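PDB 2O3I: DUF917 domain-containing protein from Chromobacterium violaceum, which is of unknown function but belongs to the DUF917 family, whose domains resemble those of S-methyl thiohydantoin desulfurases. Local coordinates for residues 185-188 against 189-193; 137-140 against 141-145. The protein carries 2 engineered substitutions. All blocks are in the same frame, centred on the assembly; numbering follows the deposited sequence.

Contact 1 of 2, residues 185-188 against 189-193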
loop_
_atom_site.group_PDB
_atom_site.type_symbol
_atom_site.label_atom_id
_atom_site.label_comp_id
_atom_site.label_asym_id
_atom_site.label_seq_id
_atom_site.Cartn_x
_atom_site.Cartn_y
_atom_site.Cartn_z
ATOM N N THR A 185 -5.783 7.073 10.443
ATOM C CA THR A 185 -4.791 6.088 10.863
ATOM C C THR A 185 -4.623 5.022 9.781
ATOM O O THR A 185 -3.501 4.674 9.411
ATOM C CB THR A 185 -5.207 5.401 12.201
ATOM O OG1 THR A 185 -5.255 6.378 13.250
ATOM C CG2 THR A 185 -4.206 4.316 12.588
ATOM N N VAL A 186 -5.745 4.515 9.273
ATOM C CA VAL A 186 -5.721 3.491 8.236
ATOM C C VAL A 186 -4.974 3.992 7.004
ATOM O O VAL A 186 -4.117 3.295 6.456
ATOM C CB VAL A 186 -7.158 3.080 7.818
ATOM C CG1 VAL A 186 -7.098 1.938 6.813
ATOM C CG2 VAL A 186 -7.968 2.668 9.043
ATOM N N VAL A 187 -5.305 5.202 6.568
ATOM C CA VAL A 187 -4.655 5.784 5.406
ATOM C C VAL A 187 -3.150 5.870 5.629
ATOM O O VAL A 187 -2.364 5.510 4.758
ATOM C CB VAL A 187 -5.222 7.189 5.105
ATOM C CG1 VAL A 187 -4.306 7.942 4.146
ATOM C CG2 VAL A 187 -6.618 7.053 4.513
ATOM N N GLU A 188 -2.753 6.336 6.806
ATOM C CA GLU A 188 -1.339 6.458 7.121
ATOM C C GLU A 188 -0.671 5.083 7.142
ATOM O O GLU A 188 0.473 4.930 6.717
ATOM C CB GLU A 188 -1.169 7.139 8.472
ATOM C CG GLU A 188 0.263 7.452 8.831
ATOM C CD GLU A 188 0.370 8.082 10.200
ATOM O OE1 GLU A 188 0.007 7.410 11.186
ATOM O OE2 GLU A 188 0.806 9.247 10.290
ATOM N N GLN A 189 -1.393 4.088 7.644
ATOM C CA GLN A 189 -0.875 2.726 7.717
ATOM C C GLN A 189 -0.609 2.151 6.337
ATOM O O GLN A 189 0.238 1.283 6.171
ATOM C CB GLN A 189 -1.863 1.824 8.452
ATOM C CG GLN A 189 -1.898 2.040 9.948
ATOM C CD GLN A 189 -2.987 1.234 10.617
ATOM O OE1 GLN A 189 -3.158 1.295 11.832
ATOM N NE2 GLN A 189 -3.734 0.477 9.826
HETATM N N MSE A 190 -1.336 2.642 5.343
HETATM C CA MSE A 190 -1.169 2.153 3.983
HETATM C C MSE A 190 -0.205 2.985 3.145
HETATM O O MSE A 190 0.441 2.462 2.233
HETATM C CB MSE A 190 -2.526 2.083 3.295
HETATM C CG MSE A 190 -3.482 1.136 3.979
HETATM SE SE MSE A 190 -5.186 1.077 3.102
HETATM C CE MSE A 190 -6.047 -0.273 4.189
ATOM N N LEU A 191 -0.101 4.272 3.464
ATOM C CA LEU A 191 0.778 5.167 2.726
ATOM C C LEU A 191 2.251 4.889 2.992
ATOM O O LEU A 191 3.049 4.779 2.060
ATOM C CB LEU A 191 0.469 6.625 3.081
ATOM C CG LEU A 191 -0.890 7.200 2.669
ATOM C CD1 LEU A 191 -1.036 8.591 3.249
ATOM C CD2 LEU A 191 -1.009 7.247 1.162
ATOM N N ARG A 192 2.610 4.765 4.262
ATOM C CA ARG A 192 4.002 4.538 4.623
ATOM C C ARG A 192 4.661 3.303 4.001
ATOM O O ARG A 192 5.809 3.365 3.568
ATOM C CB ARG A 192 4.145 4.520 6.152
ATOM C CG ARG A 192 3.810 5.867 6.805
ATOM C CD ARG A 192 4.081 5.867 8.309
ATOM N NE ARG A 192 3.664 7.108 8.962
ATOM C CZ ARG A 192 4.255 8.290 8.804
ATOM N NH1 ARG A 192 5.310 8.414 8.009
ATOM N NH2 ARG A 192 3.785 9.354 9.440
ATOM N N PRO A 193 3.955 2.164 3.946
ATOM C CA PRO A 193 4.591 0.985 3.346
ATOM C C PRO A 193 4.865 1.158 1.852
ATOM O O PRO A 193 5.861 0.659 1.329
ATOM C CB PRO A 193 3.585 -0.128 3.629
ATOM C CG PRO A 193 2.965 0.312 4.920
ATOM C CD PRO A 193 2.731 1.782 4.672
#

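Contact 2 of 2, residues 137-140 against 141-145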
loop_
_atom_site.group_PDB
_atom_site.type_symbol
_atom_site.label_atom_id
_atom_site.label_comp_id
_atom_site.label_asym_id
_atom_site.label_seq_id
_atom_site.Cartn_x
_atom_site.Cartn_y
_atom_site.Cartn_z
ATOM N N ALA A 137 4.263 19.464 15.825
ATOM C CA ALA A 137 4.492 18.317 14.956
ATOM C C ALA A 137 3.912 17.119 15.696
ATOM O O ALA A 137 4.055 17.014 16.915
ATOM C CB ALA A 137 5.972 18.119 14.698
ATOM N N VAL A 138 3.241 16.232 14.971
ATOM C CA VAL A 138 2.635 15.064 15.596
ATOM C C VAL A 138 3.105 13.777 14.934
ATOM O O VAL A 138 3.424 13.761 13.748
ATOM C CB VAL A 138 1.079 15.133 15.533
ATOM C CG1 VAL A 138 0.586 16.446 16.137
ATOM C CG2 VAL A 138 0.602 14.981 14.100
ATOM N N PRO A 139 3.143 12.672 15.697
ATOM C CA PRO A 139 3.585 11.388 15.155
ATOM C C PRO A 139 2.654 10.753 14.133
ATOM O O PRO A 139 3.105 9.955 13.313
ATOM C CB PRO A 139 3.743 10.526 16.403
ATOM C CG PRO A 139 2.645 11.018 17.267
ATOM C CD PRO A 139 2.773 12.528 17.117
ATOM N N SER A 140 1.361 11.074 14.181
ATOM C CA SER A 140 0.438 10.486 13.214
ATOM C C SER A 140 -0.752 11.375 12.848
ATOM O O SER A 140 -1.163 12.234 13.620
ATOM C CB SER A 140 -0.044 9.115 13.702
ATOM O OG SER A 140 -1.145 9.241 14.568
ATOM N N LEU A 141 -1.301 11.134 11.660
ATOM C CA LEU A 141 -2.398 11.912 11.088
ATOM C C LEU A 141 -3.653 12.237 11.900
ATOM O O LEU A 141 -4.206 13.325 11.756
ATOM C CB LEU A 141 -2.819 11.281 9.758
ATOM C CG LEU A 141 -1.728 11.146 8.686
ATOM C CD1 LEU A 141 -2.308 10.412 7.485
ATOM C CD2 LEU A 141 -1.196 12.515 8.276
ATOM N N PRO A 142 -4.140 11.310 12.742
ATOM C CA PRO A 142 -5.350 11.649 13.511
ATOM C C PRO A 142 -5.178 12.763 14.551
ATOM O O PRO A 142 -6.153 13.224 15.151
ATOM C CB PRO A 142 -5.746 10.312 14.150
ATOM C CG PRO A 142 -4.437 9.564 14.242
ATOM C CD PRO A 142 -3.781 9.892 12.919
HETATM N N MSE A 143 -3.942 13.190 14.771
HETATM C CA MSE A 143 -3.683 14.244 15.741
HETATM C C MSE A 143 -3.737 15.624 15.097
HETATM O O MSE A 143 -3.603 16.635 15.779
HETATM C CB MSE A 143 -2.334 14.005 16.441
HETATM C CG MSE A 143 -2.442 12.999 17.594
HETATM SE SE MSE A 143 -0.803 12.079 18.119
HETATM C CE MSE A 143 -1.092 10.433 17.159
ATOM N N LEU A 144 -3.942 15.659 13.783
ATOM C CA LEU A 144 -4.049 16.927 13.065
ATOM C C LEU A 144 -5.519 17.313 12.970
ATOM O O LEU A 144 -6.384 16.446 12.852
ATOM C CB LEU A 144 -3.455 16.807 11.660
ATOM C CG LEU A 144 -1.965 16.471 11.606
ATOM C CD1 LEU A 144 -1.508 16.409 10.160
ATOM C CD2 LEU A 144 -1.176 17.528 12.372
ATOM N N THR A 145 -5.805 18.611 13.016
ATOM C CA THR A 145 -7.190 19.077 12.959
ATOM C C THR A 145 -7.945 18.678 11.692
ATOM O O THR A 145 -9.181 18.611 11.699
ATOM C CB THR A 145 -7.265 20.604 13.152
ATOM O OG1 THR A 145 -6.383 21.260 12.238
ATOM C CG2 THR A 145 -6.867 20.964 14.569
#

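Contact 1 of 2, residues 185-188 against 189-193
On helix 183-194, Q189 N, L191 N and R192 N each bond the carbonyl four residues back, Q189 N to T185 O at 2.8 Å, L191 N to V187 O at 2.9 Å and R192 N to E188 O at 3.3 Å. At M190 the pattern slackens, its N sharing itself weakly between V186 O and V187 O. P193 has no N-H to give to the preceding turn, and the helix kinks there. Four side-chain pairs repeat the i to i+4 spacing. E188 and R192 lie alongside each other, and E188 OE2 forms a salt bridge with R192 NH2 at 3.1 Å. The guanidinium nitrogen comes from above the carboxylate, 59° out of its plane, and the two flat groups are turned 45° apart. With CG anti to the backbone N (chi1 -174°) and the chain extended, E188 also packs its CG against R192 NE at 3.4 Å, beside the salt bridge. V186 CG1 meets CE of selenomethionine M190 at 3.6 Å, whereas V187 CG1 presses tightly on L191 CD1 at 3.5 Å. T185 CG2 touches Q189 OE1 at a slant; the amide's other end, NE2, donates to N197 OD1 of the second subunit, placing this helical face at the dimer interface. E188 OE2 also accepts a hydrogen bond from L141 N of a neighbouring loop. On the sheet side, V187 and M190 pack on V170 of strand 165-171, while L191 and R192 reach M68 of strand 61-69.

Contact 2 of 2, residues 137-140 against 141-145
S140 and M143 close a type I beta-turn that starts the short 3-10 segment 141-143, in the loop between strand 127-129 and helix 145-148. Two kinds of interaction hold it. The first is backbone hydrogen bonding: M143 N donates to S140 O at 3.2 Å with a fairly straight N-H...O angle of 162°. The next bond, L144 N to L141 O at 3.1 Å, repeats the i to i+3 step and carries the chain to L144, the N-cap position of helix 145-148. The second kind is apolar packing, in which V138 and P139, ahead of the turn, lie against M143 and L144. V138 CB faces M143 CB at 3.7 Å, the two side chains running antiparallel past one another. Further along the same valine, CG2 meets L144 CD2 at 3.6 Å; this methyl sits between the valine's own backbone N and carbonyl carbon. Around the turn, L141 and L144 rest on W209 of strand 203-211, and M143 touches F373 of helix 367-379; V138 N is hydrogen-bonded to E108 OE1. Selenomethionine M143, its chain bent at the last torsion (chi3 -99°), lies crosswise to the proline ring of P139, with SE 3.7 Å from P139 CG and equally near the ring's CD.

In the fold
The two contacts come in series, contact 2 in the loop ahead of helix 145-148 and contact 1 later on helix 183-194, with centres about 13 Å apart. Contact 2 lies in the N-terminal and contact 1 in the C-terminal S-Me-THD-like domain family, yet they touch directly: besides the bond to the E188 carboxylate, T185 OG1 packs 3.4 Å from P142 CG. Both adjoin the mixed eight-stranded sheet, contact 2 through strand 203-211 and contact 1 through strands 61-69 and 165-171. Contact 1 also reaches the second subunit, whereas no other chain of the assembly touches contact 2. The glutamate thus joins the turn of one domain family to the helix of the other.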